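Long-range contacts in succinate--CoA ligase subunit alpha (Campylobacter jejuni, PDB 6MEL), which is the alpha subunit of a two-chain CoA ligase, combining a Rossmann-like CoA-binding domain with a CoA-ligase domain built on a second beta sheet: residues Val11-Phe16 with Leu70-Ala75; Lys145-Leu150 with Gly168-Ser173; Ile207-Gly212 with Ala248-Gly253; Glu217-Ile222 with Lys267-His272; Val231-Gly236 with Asp275-Ile280. All blocks are in the same frame, centred on the assembly; numbering follows the deposited sequence.

Interaction 1 of 5, residues Val11-Phe16 with Leu70-Ala75; sequences VIVQGF and LIFVPA
Val13 and Gln14 pair with Leu70 and Ile71 as neighbouring parallel strands, and three backbone hydrogen bonds join them. Leu70 N donates to Ile12 O at 2.8 Å, Gln14 N returns the bond to Leu70 O, and Phe72 N reaches Gln14 O at 3.0 Å, carrying the pairing one residue past the end of strand 68-71. Leu70 O also receives the CA-H of Val13, CA to O 3.2 Å, so two neighbouring residues of strand 10-14 converge on one carbonyl. Apolar contacts lie on the face of the sheet that carries Val13 and Leu70. Val11 CG1 packs on Leu70 CB at 4.0 Å. Val13 CG1, anti to its backbone N (chi1 179°), meets the edge of the Phe72 ring in its plane, 3.8 Å from CD2; helix 19-31 also packs on this ring. On the other face, Gln14 and Ile71 run side by side in the same direction, and Ile71 CD1 lies 3.5 Å from Gln14 OE1. This buried amide is held at both ends: OE1 by Ser69 OG, NE2 by the carbonyl of Ser81 in helix 78-87, which together should fix its rotation. Past the strands the backbone turns at Gly15, where phi is positive (81°), and Val73 CG1 sits 3.8 Å from Gly15 N. Strand 10-14, the first of the domain, lies inside the sheet with 34-39 on its other side, and passes through a glycine-containing turn into helix 19-31. Parallel strands leading so into a helix are characteristic of the Rossmann-like fold of CoA-binding domains.

Interaction 2 of 5, residues Lys145-Leu150 with Gly168-Ser173; sequences KGCVGL and GGYGIS
Gly146 and Gly171 press their backbones together, CA to CA 3.6 Å, an approach that the absence of side chains on both residues permits. Around this point Ile172 is bridged twice by one segment: Gly146 N gives Ile172 O a weak hydrogen bond, while Val148 N donates to Gly171 O at 2.9 Å and Ser173 N to Val148 O at 2.9 Å. In that last bond the N-H comes from well above the carbonyl plane, and Ile172 CA adds a CA-H contact to the same oxygen at 3.1 Å. Val148 and Ile172 thus start the parallel pairing of strands 148-152 and 172-177, the two strands of a beta-alpha-beta unit whose connecting helix 156-167 ends in a Schellman motif with Gly169 at C-prime. Tyr170 follows at once, its hydroxyl bonded to Gly289 O and its ring beside Cys147, whose SG lies obliquely 5.4 Å from the ring centroid. Deeper in, Ile172 CD1 meets Leu150 CD2 at 3.9 Å, the two side chains crossing at a slant. Ser173 OG has its partner in Thr201 OG1. Near the exposed Lys145, a water donates to Ser173 O at 2.7 Å and accepts a weak bond from Lys145 NZ.

Interaction 3 of 5, residues Ile207-Gly212 with Ala248-Gly253; sequences IGEIGG and AGAIVG
Glu209, the last residue of strand 203-209, touches Ala250 in the long loop between strand 230-235 and helix 259-268; the contact joins the end of this strand and the turn after it to that loop, in the CoA-ligase domain. Glu209 OE2 rests 3.6 Å from Ala250 CB and is also hydrogen-bonded to His247 ND1, just before the loop segment. Ile210 does most of the packing. With CG1 between the backbone N and the carbonyl carbon (chi1 53°), its two branches part: CG1 lies 3.9 Å from Ala250 CB and CD1 reaches on to Ala250 O at 3.4 Å, while CG2 meets Val252 CG2 at 3.5 Å, the two side chains crossing at about a right angle. Apolar packing from the other subunit reaches Glu209, Ile210 and Ala250. The carbonyl of Ile210 receives the CA-H of Ala250 almost straight on, CA to O 3.5 Å. Ala250 is the centre of an inverse gamma turn, closed by a weak bond from Ile251 N to Gly249 O, an oxygen that also accepts a hydrogen bond from a basic side chain of the other subunit. At Gly211 the chain bends past the turn, and Lys262 NZ binds the carbonyls of both Glu209 and Gly211. No hydrogen bond crosses between the segments. Gly211 CA faces two loop oxygens, 3.5 Å from Gly249 O and 3.2 Å from Ile251 O.

Interaction 4 of 5, residues Glu217-Ile222 with Lys267-His272; sequences EAAKFI and KSYGIH
Lys220 and Tyr269 carry the aromatic part of this contact. Lys220 CA sits squarely over the centre of the Tyr269 ring, 3.8 Å from the centroid and 1° off the ring normal, a CH-pi contact made by the backbone of helix 214-225 itself. The lysine side chain leaves in the same direction as the tyrosine and lies beside it: CB lies near CZ; CG, anti to the backbone N (chi1 -174°), lies near the phenol OH, and CE comes 3.8 Å from that OH before the chain's end leads away. Lys220 N also lies over the same face of the ring. Ala219 adds to the tyrosine's surroundings, its CB touching Tyr269 CD1 at 3.7 Å and its carbonyl O lying 3.5 Å from Tyr269 CB. The aliphatic contact lies nearly one turn further on, where Ile222 CG2 meets Ile271 CD1 at 3.5 Å and Ile222 CD1 approaches Ile271 CG1 at 3.7 Å, the two isoleucines crossing nearly perpendicular; Leu192 of helix 188-197 also packs on Ile222, and Leu266 on Ile271. Backbone bonds stay on each side of the contact: a Schellman motif with Gly270 at C-prime, phi 93°, ends helix 259-268, with Gly270 N bonded to Lys267 O and Ile271 N to Leu266 O. The turn sets Tyr269 and Ile271 on either side of the glycine, both with their CB directed at helix 214-225. No hydrogen bond or salt bridge crosses between the segments, so helix 214-225 and this helix end are joined by dispersion and CH-pi contact, and the lysine takes part through its aliphatic length and not its charge.

Interaction 5 of 5, residues Val231-Gly236 with Asp275-Ile280; sequences VAFIAG and DSPALI
Phe233 and Pro277 mark the closest backbone approach, CA to CA 6.7 Å, and with no hydrogen bond between the segments side chains bridge the gap. Phe233 CG is anti to the backbone N (chi1 174°), and its ring receives Pro277 CB over one face, 3.9 Å from the centroid and displaced toward the rim, a CH-pi contact closest at CZ (3.7 Å). At the edge of the same ring, near its plane, Asp275 O lies 3.5 Å from CE1. Strand 230-235 lies inside the parallel part of the CoA-ligase domain's sheet, between strands 203-209 and 272-273, and the chain segment packed on it leads from strand 272-273 into helix 280-288. An ST turn shapes that segment: Ser276 OG accepts from Ala278 N at 3.1 Å, and Leu279 N bonds to Ser276 O. The side chain of Asp275 starts away from the strand, and OD1 forms a salt bridge with Lys263 NZ. At the start of the helix, Ile280 CD1 reaches Phe233 CB at 3.9 Å, while its other branch, CG2, lies 4.4 Å from Val231 CG1. Apolar packing from the other subunit also reaches Phe233 and Ala278.

How the interactions relate
Interaction 1 stands apart in the CoA-binding domain, its centre about 26 Å from that of interaction 3, with nearest atoms about 11 Å apart, and about 35 Å from the centre of interaction 4. The other four gather round the second sheet. Interactions 3 and 5 meet through neighbouring strands, with Gly208 N probably hydrogen-bonded to Phe233 O at 2.9 Å and Ala235 N to Gly208 O. On the other side of strand 230-235, His272 O of interaction 4 probably accepts from Ala232 N of interaction 5. Interaction 2 reaches interaction 3 where Leu150 CD1 touches Ile207 CG1 at 4.2 Å. Both interactions 3 and 5 also border the other subunit. Along the chain, interactions 3, 4 and 5 interleave.

Interaction 1 of 5, residues Val11-Phe16 with Leu70-Ala75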
# COMPACT_ATOMS: atom_id res chain seq x y z
N VAL A 11 -10.35 -26.08 -10.08
CA VAL A 11 -9.36 -25.19 -9.53
C VAL A 11 -8.07 -25.96 -9.27
O VAL A 11 -8.12 -26.99 -8.63
CB VAL A 11 -9.85 -24.60 -8.19
CG1 VAL A 11 -8.76 -23.74 -7.53
CG2 VAL A 11 -11.16 -23.83 -8.35
N ILE A 12 -6.93 -25.38 -9.69
CA ILE A 12 -5.62 -25.82 -9.25
C ILE A 12 -5.06 -24.80 -8.27
O ILE A 12 -5.39 -23.59 -8.34
CB ILE A 12 -4.67 -26.02 -10.43
CG1 ILE A 12 -4.62 -24.79 -11.32
CG2 ILE A 12 -5.04 -27.27 -11.21
CD1 ILE A 12 -3.52 -24.85 -12.35
N VAL A 13 -4.17 -25.28 -7.41
CA VAL A 13 -3.55 -24.42 -6.40
C VAL A 13 -2.06 -24.32 -6.74
O VAL A 13 -1.36 -25.31 -6.81
CB VAL A 13 -3.77 -25.01 -5.00
CG1 VAL A 13 -3.13 -24.16 -3.94
CG2 VAL A 13 -5.25 -25.25 -4.71
N GLN A 14 -1.57 -23.09 -6.93
CA GLN A 14 -0.13 -22.87 -7.06
C GLN A 14 0.40 -22.61 -5.64
O GLN A 14 -0.18 -21.83 -4.87
CB GLN A 14 0.15 -21.76 -8.07
CG GLN A 14 -0.20 -22.11 -9.51
CD GLN A 14 -0.18 -20.94 -10.45
OE1 GLN A 14 -1.22 -20.52 -10.97
NE2 GLN A 14 1.02 -20.40 -10.68
N GLY A 15 1.47 -23.33 -5.28
CA GLY A 15 1.99 -23.33 -3.91
C GLY A 15 1.21 -24.29 -3.01
O GLY A 15 1.09 -24.08 -1.80
N PHE A 16 0.80 -25.41 -3.58
CA PHE A 16 -0.15 -26.34 -3.00
C PHE A 16 0.37 -27.00 -1.72
O PHE A 16 -0.41 -27.31 -0.88
CB PHE A 16 -0.49 -27.40 -4.04
CG PHE A 16 -1.63 -28.34 -3.76
CD1 PHE A 16 -2.75 -27.95 -3.06
CD2 PHE A 16 -1.61 -29.62 -4.30
CE1 PHE A 16 -3.82 -28.81 -2.87
CE2 PHE A 16 -2.68 -30.48 -4.12
CZ PHE A 16 -3.78 -30.08 -3.40
N LEU A 70 -5.65 -20.83 -7.98
CA LEU A 70 -5.62 -20.16 -6.67
C LEU A 70 -4.16 -20.15 -6.20
O LEU A 70 -3.53 -21.23 -6.03
CB LEU A 70 -6.53 -20.93 -5.71
CG LEU A 70 -6.50 -20.49 -4.24
CD1 LEU A 70 -6.87 -19.04 -4.05
CD2 LEU A 70 -7.47 -21.34 -3.45
N ILE A 71 -3.61 -18.95 -6.03
CA ILE A 71 -2.16 -18.76 -5.89
C ILE A 71 -1.79 -18.31 -4.47
O ILE A 71 -2.19 -17.21 -4.02
CB ILE A 71 -1.66 -17.77 -6.94
CG1 ILE A 71 -2.01 -18.26 -8.35
CG2 ILE A 71 -0.17 -17.50 -6.74
CD1 ILE A 71 -1.46 -17.42 -9.47
N PHE A 72 -0.98 -19.13 -3.80
CA PHE A 72 -0.53 -18.92 -2.41
C PHE A 72 0.98 -18.74 -2.31
O PHE A 72 1.50 -18.64 -1.20
CB PHE A 72 -0.87 -20.11 -1.50
CG PHE A 72 -2.32 -20.18 -1.10
CD1 PHE A 72 -2.82 -19.33 -0.12
CD2 PHE A 72 -3.19 -21.11 -1.68
CE1 PHE A 72 -4.16 -19.39 0.27
CE2 PHE A 72 -4.53 -21.16 -1.29
CZ PHE A 72 -5.01 -20.30 -0.33
N VAL A 73 1.69 -18.63 -3.45
CA VAL A 73 3.14 -18.63 -3.42
C VAL A 73 3.65 -17.36 -2.75
O VAL A 73 2.96 -16.34 -2.70
CB VAL A 73 3.75 -18.77 -4.82
CG1 VAL A 73 3.26 -20.02 -5.53
CG2 VAL A 73 3.50 -17.48 -5.64
N PRO A 74 4.88 -17.38 -2.21
CA PRO A 74 5.43 -16.22 -1.55
C PRO A 74 5.58 -15.03 -2.52
O PRO A 74 5.57 -15.18 -3.72
CB PRO A 74 6.84 -16.68 -1.10
CG PRO A 74 6.79 -18.23 -1.15
CD PRO A 74 5.82 -18.53 -2.26
N ALA A 75 5.73 -13.85 -1.93
CA ALA A 75 5.72 -12.59 -2.62
C ALA A 75 6.77 -12.55 -3.74
O ALA A 75 6.49 -11.99 -4.81
CB ALA A 75 5.95 -11.49 -1.61

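Interaction 2 of 5, residues Lys145-Leu150 with Gly168-Ser173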
# COMPACT_ATOMS: atom_id res chain seq x y z
N LYS A 145 -26.14 -17.81 1.72
CA LYS A 145 -26.58 -17.52 0.36
C LYS A 145 -27.66 -16.44 0.37
O LYS A 145 -28.54 -16.45 1.23
CB LYS A 145 -27.10 -18.78 -0.32
CG LYS A 145 -27.42 -18.63 -1.79
CD LYS A 145 -28.01 -19.90 -2.39
CE LYS A 145 -27.94 -19.94 -3.90
NZ LYS A 145 -26.56 -20.24 -4.34
N GLY A 146 -27.57 -15.50 -0.57
CA GLY A 146 -28.60 -14.49 -0.76
C GLY A 146 -28.38 -13.70 -2.03
O GLY A 146 -27.64 -14.12 -2.92
N CYS A 147 -28.99 -12.52 -2.09
CA CYS A 147 -29.09 -11.76 -3.33
C CYS A 147 -28.13 -10.55 -3.34
O CYS A 147 -28.24 -9.72 -4.25
CB CYS A 147 -30.54 -11.31 -3.54
SG CYS A 147 -31.08 -10.06 -2.34
N VAL A 148 -27.21 -10.43 -2.35
CA VAL A 148 -26.29 -9.26 -2.30
C VAL A 148 -24.88 -9.64 -2.78
O VAL A 148 -24.25 -10.51 -2.23
CB VAL A 148 -26.27 -8.61 -0.91
CG1 VAL A 148 -25.40 -7.37 -0.89
CG2 VAL A 148 -27.69 -8.25 -0.46
N GLY A 149 -24.41 -8.97 -3.83
CA GLY A 149 -23.04 -9.08 -4.31
C GLY A 149 -22.13 -8.19 -3.48
O GLY A 149 -22.61 -7.16 -2.91
N LEU A 150 -20.85 -8.55 -3.40
CA LEU A 150 -19.86 -7.82 -2.56
C LEU A 150 -18.56 -7.67 -3.36
O LEU A 150 -18.05 -8.67 -3.86
CB LEU A 150 -19.69 -8.71 -1.35
CG LEU A 150 -19.15 -8.16 -0.05
CD1 LEU A 150 -19.36 -6.67 0.12
CD2 LEU A 150 -19.75 -8.95 1.11
N GLY A 168 -29.01 -8.84 8.89
CA GLY A 168 -30.10 -7.95 8.53
C GLY A 168 -31.18 -8.65 7.71
O GLY A 168 -32.03 -7.95 7.10
N GLY A 169 -31.12 -9.99 7.64
CA GLY A 169 -32.09 -10.86 6.98
C GLY A 169 -31.78 -11.23 5.53
O GLY A 169 -32.60 -11.86 4.89
N TYR A 170 -30.61 -10.86 4.98
CA TYR A 170 -30.31 -11.14 3.58
C TYR A 170 -29.11 -12.10 3.48
O TYR A 170 -28.84 -12.84 4.41
CB TYR A 170 -30.13 -9.80 2.88
CG TYR A 170 -31.43 -9.09 2.72
CD1 TYR A 170 -32.30 -9.45 1.70
CD2 TYR A 170 -31.83 -8.11 3.62
CE1 TYR A 170 -33.52 -8.82 1.54
CE2 TYR A 170 -33.05 -7.47 3.48
CZ TYR A 170 -33.90 -7.83 2.44
OH TYR A 170 -35.09 -7.22 2.24
N GLY A 171 -28.42 -12.11 2.35
CA GLY A 171 -27.23 -12.93 2.18
C GLY A 171 -26.46 -12.52 0.94
O GLY A 171 -26.87 -11.60 0.23
N ILE A 172 -25.37 -13.24 0.69
CA ILE A 172 -24.39 -12.90 -0.29
C ILE A 172 -24.51 -13.88 -1.45
O ILE A 172 -24.59 -15.08 -1.25
CB ILE A 172 -22.97 -12.95 0.30
CG1 ILE A 172 -22.82 -12.02 1.51
CG2 ILE A 172 -21.97 -12.67 -0.80
CD1 ILE A 172 -23.25 -10.58 1.28
N SER A 173 -24.44 -13.33 -2.67
CA SER A 173 -24.42 -14.19 -3.84
C SER A 173 -22.98 -14.67 -4.05
O SER A 173 -22.64 -15.82 -3.76
CB SER A 173 -25.01 -13.50 -5.06
OG SER A 173 -24.47 -12.19 -5.24
O HOH W 1 -24.37 -17.87 -3.58

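Interaction 3 of 5, residues Ile207-Gly212 with Ala248-Gly253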
# COMPACT_ATOMS: atom_id res chain seq x y z
N ILE A 207 -16.90 -1.98 -1.31
CA ILE A 207 -16.07 -1.54 -0.18
C ILE A 207 -14.73 -1.09 -0.76
O ILE A 207 -14.04 -1.88 -1.39
CB ILE A 207 -15.84 -2.64 0.87
CG1 ILE A 207 -17.11 -3.36 1.31
CG2 ILE A 207 -15.09 -2.06 2.05
CD1 ILE A 207 -18.01 -2.53 2.18
N GLY A 208 -14.39 0.19 -0.54
CA GLY A 208 -13.17 0.73 -1.04
C GLY A 208 -12.34 1.29 0.07
O GLY A 208 -12.68 1.13 1.25
N GLU A 209 -11.25 1.96 -0.33
CA GLU A 209 -10.40 2.66 0.58
C GLU A 209 -9.59 3.73 -0.17
O GLU A 209 -9.64 3.81 -1.39
CB GLU A 209 -9.52 1.69 1.37
CG GLU A 209 -8.58 0.85 0.56
CD GLU A 209 -7.98 -0.35 1.30
OE1 GLU A 209 -8.73 -1.05 1.99
OE2 GLU A 209 -6.75 -0.58 1.16
N ILE A 210 -8.90 4.55 0.61
CA ILE A 210 -8.00 5.56 0.14
C ILE A 210 -7.02 4.96 -0.88
O ILE A 210 -6.63 3.80 -0.78
CB ILE A 210 -7.24 6.21 1.30
CG1 ILE A 210 -6.54 5.17 2.17
CG2 ILE A 210 -8.15 7.10 2.12
CD1 ILE A 210 -5.40 5.78 2.99
N GLY A 211 -6.60 5.82 -1.82
CA GLY A 211 -5.50 5.50 -2.76
C GLY A 211 -6.03 5.22 -4.15
O GLY A 211 -6.96 4.41 -4.33
N GLY A 212 -5.39 5.86 -5.14
CA GLY A 212 -5.85 5.88 -6.52
C GLY A 212 -7.29 6.36 -6.60
O GLY A 212 -7.87 6.92 -5.63
N ALA A 248 -0.29 -1.63 0.88
CA ALA A 248 0.58 -0.84 -0.02
C ALA A 248 -0.24 0.18 -0.83
O ALA A 248 0.23 1.21 -1.12
CB ALA A 248 1.32 -1.79 -0.93
N GLY A 249 -1.49 -0.15 -1.20
CA GLY A 249 -2.28 0.75 -2.00
C GLY A 249 -2.95 1.85 -1.21
O GLY A 249 -3.50 2.80 -1.79
N ALA A 250 -2.93 1.77 0.12
CA ALA A 250 -3.76 2.65 0.93
C ALA A 250 -2.96 3.87 1.36
O ALA A 250 -2.55 3.98 2.51
CB ALA A 250 -4.32 1.92 2.12
N ILE A 251 -2.82 4.82 0.43
CA ILE A 251 -2.04 6.01 0.67
C ILE A 251 -2.66 7.15 -0.15
O ILE A 251 -2.99 6.96 -1.31
CB ILE A 251 -0.54 5.78 0.38
CG1 ILE A 251 0.24 7.08 0.58
CG2 ILE A 251 -0.30 5.20 -1.00
CD1 ILE A 251 1.73 6.86 0.76
N VAL A 252 -2.93 8.27 0.51
CA VAL A 252 -3.50 9.44 -0.13
C VAL A 252 -2.34 10.32 -0.62
O VAL A 252 -1.66 10.95 0.19
CB VAL A 252 -4.41 10.21 0.83
CG1 VAL A 252 -4.98 11.47 0.18
CG2 VAL A 252 -5.56 9.37 1.36
N GLY A 253 -2.10 10.30 -1.94
CA GLY A 253 -1.06 11.14 -2.60
C GLY A 253 -1.61 12.48 -3.07
O GLY A 253 -0.92 13.45 -3.03

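Interaction 4 of 5, residues Glu217-Ile222 with Lys267-His272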
# COMPACT_ATOMS: atom_id res chain seq x y z
N GLU A 217 -13.92 6.89 -10.59
CA GLU A 217 -14.25 6.46 -11.95
C GLU A 217 -15.46 5.52 -11.96
O GLU A 217 -16.25 5.58 -12.92
CB GLU A 217 -13.06 5.80 -12.66
CG GLU A 217 -11.93 6.78 -12.94
CD GLU A 217 -10.54 6.17 -13.16
OE1 GLU A 217 -10.43 4.92 -13.28
OE2 GLU A 217 -9.56 6.95 -13.22
N ALA A 218 -15.59 4.66 -10.94
CA ALA A 218 -16.73 3.72 -10.85
C ALA A 218 -18.08 4.47 -10.75
O ALA A 218 -19.10 3.96 -11.15
CB ALA A 218 -16.60 2.79 -9.67
N ALA A 219 -18.07 5.68 -10.21
CA ALA A 219 -19.32 6.37 -9.90
C ALA A 219 -20.10 6.69 -11.19
O ALA A 219 -21.26 6.34 -11.35
CB ALA A 219 -19.02 7.60 -9.11
N LYS A 220 -19.42 7.30 -12.15
CA LYS A 220 -20.04 7.64 -13.40
C LYS A 220 -20.43 6.37 -14.16
O LYS A 220 -21.51 6.28 -14.72
CB LYS A 220 -19.07 8.44 -14.26
CG LYS A 220 -19.69 8.95 -15.55
CD LYS A 220 -18.63 9.37 -16.51
CE LYS A 220 -18.84 10.79 -16.96
NZ LYS A 220 -18.24 10.93 -18.30
N PHE A 221 -19.53 5.39 -14.14
CA PHE A 221 -19.78 4.13 -14.74
C PHE A 221 -21.08 3.53 -14.21
O PHE A 221 -21.85 2.96 -14.98
CB PHE A 221 -18.59 3.20 -14.55
CG PHE A 221 -18.83 1.81 -15.06
CD1 PHE A 221 -18.54 1.49 -16.38
CD2 PHE A 221 -19.41 0.85 -14.25
CE1 PHE A 221 -18.80 0.21 -16.86
CE2 PHE A 221 -19.67 -0.43 -14.73
CZ PHE A 221 -19.35 -0.74 -16.03
N ILE A 222 -21.29 3.54 -12.88
CA ILE A 222 -22.51 3.00 -12.27
C ILE A 222 -23.75 3.74 -12.84
O ILE A 222 -24.71 3.12 -13.31
CB ILE A 222 -22.42 3.06 -10.73
CG1 ILE A 222 -21.48 1.97 -10.21
CG2 ILE A 222 -23.80 2.93 -10.09
CD1 ILE A 222 -20.88 2.29 -8.87
N LYS A 267 -21.70 9.62 -4.23
CA LYS A 267 -22.96 10.22 -3.78
C LYS A 267 -23.62 11.03 -4.93
O LYS A 267 -24.81 10.85 -5.20
CB LYS A 267 -22.71 11.12 -2.57
CG LYS A 267 -23.97 11.74 -2.00
CD LYS A 267 -23.73 12.54 -0.72
CE LYS A 267 -25.00 12.65 0.10
NZ LYS A 267 -25.19 11.43 0.93
N SER A 268 -22.84 11.82 -5.65
CA SER A 268 -23.37 12.71 -6.68
C SER A 268 -23.86 11.89 -7.89
O SER A 268 -24.66 12.38 -8.65
CB SER A 268 -22.34 13.72 -7.10
OG SER A 268 -21.39 13.09 -7.96
N TYR A 269 -23.41 10.64 -8.06
CA TYR A 269 -23.90 9.82 -9.17
C TYR A 269 -25.00 8.86 -8.71
O TYR A 269 -25.34 7.95 -9.47
CB TYR A 269 -22.74 9.09 -9.84
CG TYR A 269 -22.04 9.94 -10.86
CD1 TYR A 269 -20.77 10.45 -10.64
CD2 TYR A 269 -22.70 10.29 -12.02
CE1 TYR A 269 -20.15 11.24 -11.59
CE2 TYR A 269 -22.09 11.07 -12.99
CZ TYR A 269 -20.82 11.55 -12.77
OH TYR A 269 -20.25 12.31 -13.75
N GLY A 270 -25.52 9.04 -7.49
CA GLY A 270 -26.72 8.27 -7.00
C GLY A 270 -26.37 6.99 -6.22
O GLY A 270 -27.28 6.27 -5.80
N ILE A 271 -25.07 6.69 -6.00
CA ILE A 271 -24.72 5.50 -5.18
C ILE A 271 -25.18 5.75 -3.74
O ILE A 271 -25.15 6.89 -3.23
CB ILE A 271 -23.21 5.17 -5.30
CG1 ILE A 271 -22.85 4.60 -6.68
CG2 ILE A 271 -22.76 4.24 -4.18
CD1 ILE A 271 -23.01 5.56 -7.85
N HIS A 272 -25.61 4.69 -3.04
CA HIS A 272 -25.95 4.82 -1.63
C HIS A 272 -24.68 4.75 -0.77
O HIS A 272 -24.21 3.67 -0.43
CB HIS A 272 -26.94 3.73 -1.16
CG HIS A 272 -28.30 3.75 -1.78
ND1 HIS A 272 -28.51 3.47 -3.11
CD2 HIS A 272 -29.52 3.95 -1.24
CE1 HIS A 272 -29.82 3.50 -3.37
NE2 HIS A 272 -30.45 3.80 -2.24

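Interaction 5 of 5, residues Val231-Gly236 with Asp275-Ile280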
# COMPACT_ATOMS: atom_id res chain seq x y z
N VAL A 231 -24.49 0.03 -2.79
CA VAL A 231 -24.12 0.59 -1.52
C VAL A 231 -22.60 0.67 -1.50
O VAL A 231 -21.97 -0.33 -1.84
CB VAL A 231 -24.63 -0.29 -0.37
CG1 VAL A 231 -24.06 0.14 0.99
CG2 VAL A 231 -26.15 -0.32 -0.30
N ALA A 232 -22.05 1.79 -1.03
CA ALA A 232 -20.60 1.98 -0.93
C ALA A 232 -20.20 2.41 0.46
O ALA A 232 -20.87 3.24 1.11
CB ALA A 232 -20.08 2.97 -1.94
N PHE A 233 -19.11 1.81 0.94
CA PHE A 233 -18.38 2.28 2.09
C PHE A 233 -16.91 2.43 1.67
O PHE A 233 -16.34 1.48 1.16
CB PHE A 233 -18.49 1.35 3.31
CG PHE A 233 -17.61 1.81 4.46
CD1 PHE A 233 -17.97 2.89 5.24
CD2 PHE A 233 -16.36 1.26 4.67
CE1 PHE A 233 -17.14 3.37 6.25
CE2 PHE A 233 -15.52 1.75 5.65
CZ PHE A 233 -15.91 2.81 6.44
N ILE A 234 -16.34 3.60 1.91
CA ILE A 234 -14.99 3.92 1.55
C ILE A 234 -14.23 4.16 2.85
O ILE A 234 -14.44 5.15 3.48
CB ILE A 234 -14.89 5.17 0.64
CG1 ILE A 234 -15.80 5.09 -0.58
CG2 ILE A 234 -13.43 5.38 0.22
CD1 ILE A 234 -15.60 3.85 -1.46
N ALA A 235 -13.31 3.25 3.19
CA ALA A 235 -12.54 3.39 4.43
C ALA A 235 -11.44 4.45 4.30
O ALA A 235 -10.84 4.62 3.24
CB ALA A 235 -11.92 2.05 4.73
N GLY A 236 -11.13 5.13 5.40
CA GLY A 236 -9.97 6.03 5.45
C GLY A 236 -10.31 7.52 5.50
O GLY A 236 -9.44 8.33 5.28
N ASP A 275 -21.70 6.36 5.76
CA ASP A 275 -20.64 7.03 6.48
C ASP A 275 -20.06 6.10 7.54
O ASP A 275 -18.84 6.02 7.71
CB ASP A 275 -21.09 8.35 7.11
CG ASP A 275 -21.40 9.41 6.06
OD1 ASP A 275 -20.66 9.49 5.03
OD2 ASP A 275 -22.40 10.10 6.23
N SER A 276 -20.92 5.41 8.29
CA SER A 276 -20.47 4.57 9.38
C SER A 276 -20.34 3.15 8.88
O SER A 276 -21.31 2.62 8.33
CB SER A 276 -21.41 4.58 10.58
OG SER A 276 -21.14 3.46 11.43
N PRO A 277 -19.21 2.46 9.10
CA PRO A 277 -19.08 1.09 8.63
C PRO A 277 -20.00 0.09 9.35
O PRO A 277 -20.10 -1.06 8.95
CB PRO A 277 -17.62 0.78 8.95
CG PRO A 277 -17.37 1.57 10.20
CD PRO A 277 -18.03 2.90 9.88
N ALA A 278 -20.63 0.54 10.43
CA ALA A 278 -21.55 -0.32 11.19
C ALA A 278 -22.88 -0.46 10.48
O ALA A 278 -23.60 -1.37 10.83
CB ALA A 278 -21.78 0.22 12.58
N LEU A 279 -23.18 0.41 9.50
CA LEU A 279 -24.54 0.56 8.95
C LEU A 279 -24.67 0.09 7.49
O LEU A 279 -25.64 0.45 6.80
CB LEU A 279 -24.92 2.03 9.11
CG LEU A 279 -24.84 2.59 10.53
CD1 LEU A 279 -25.46 3.99 10.57
CD2 LEU A 279 -25.55 1.69 11.54
N ILE A 280 -23.76 -0.78 7.02
CA ILE A 280 -23.83 -1.32 5.68
C ILE A 280 -25.05 -2.25 5.54
O ILE A 280 -25.77 -2.18 4.52
CB ILE A 280 -22.51 -2.03 5.30
CG1 ILE A 280 -21.34 -1.05 5.30
CG2 ILE A 280 -22.62 -2.76 3.96
CD1 ILE A 280 -19.97 -1.74 5.26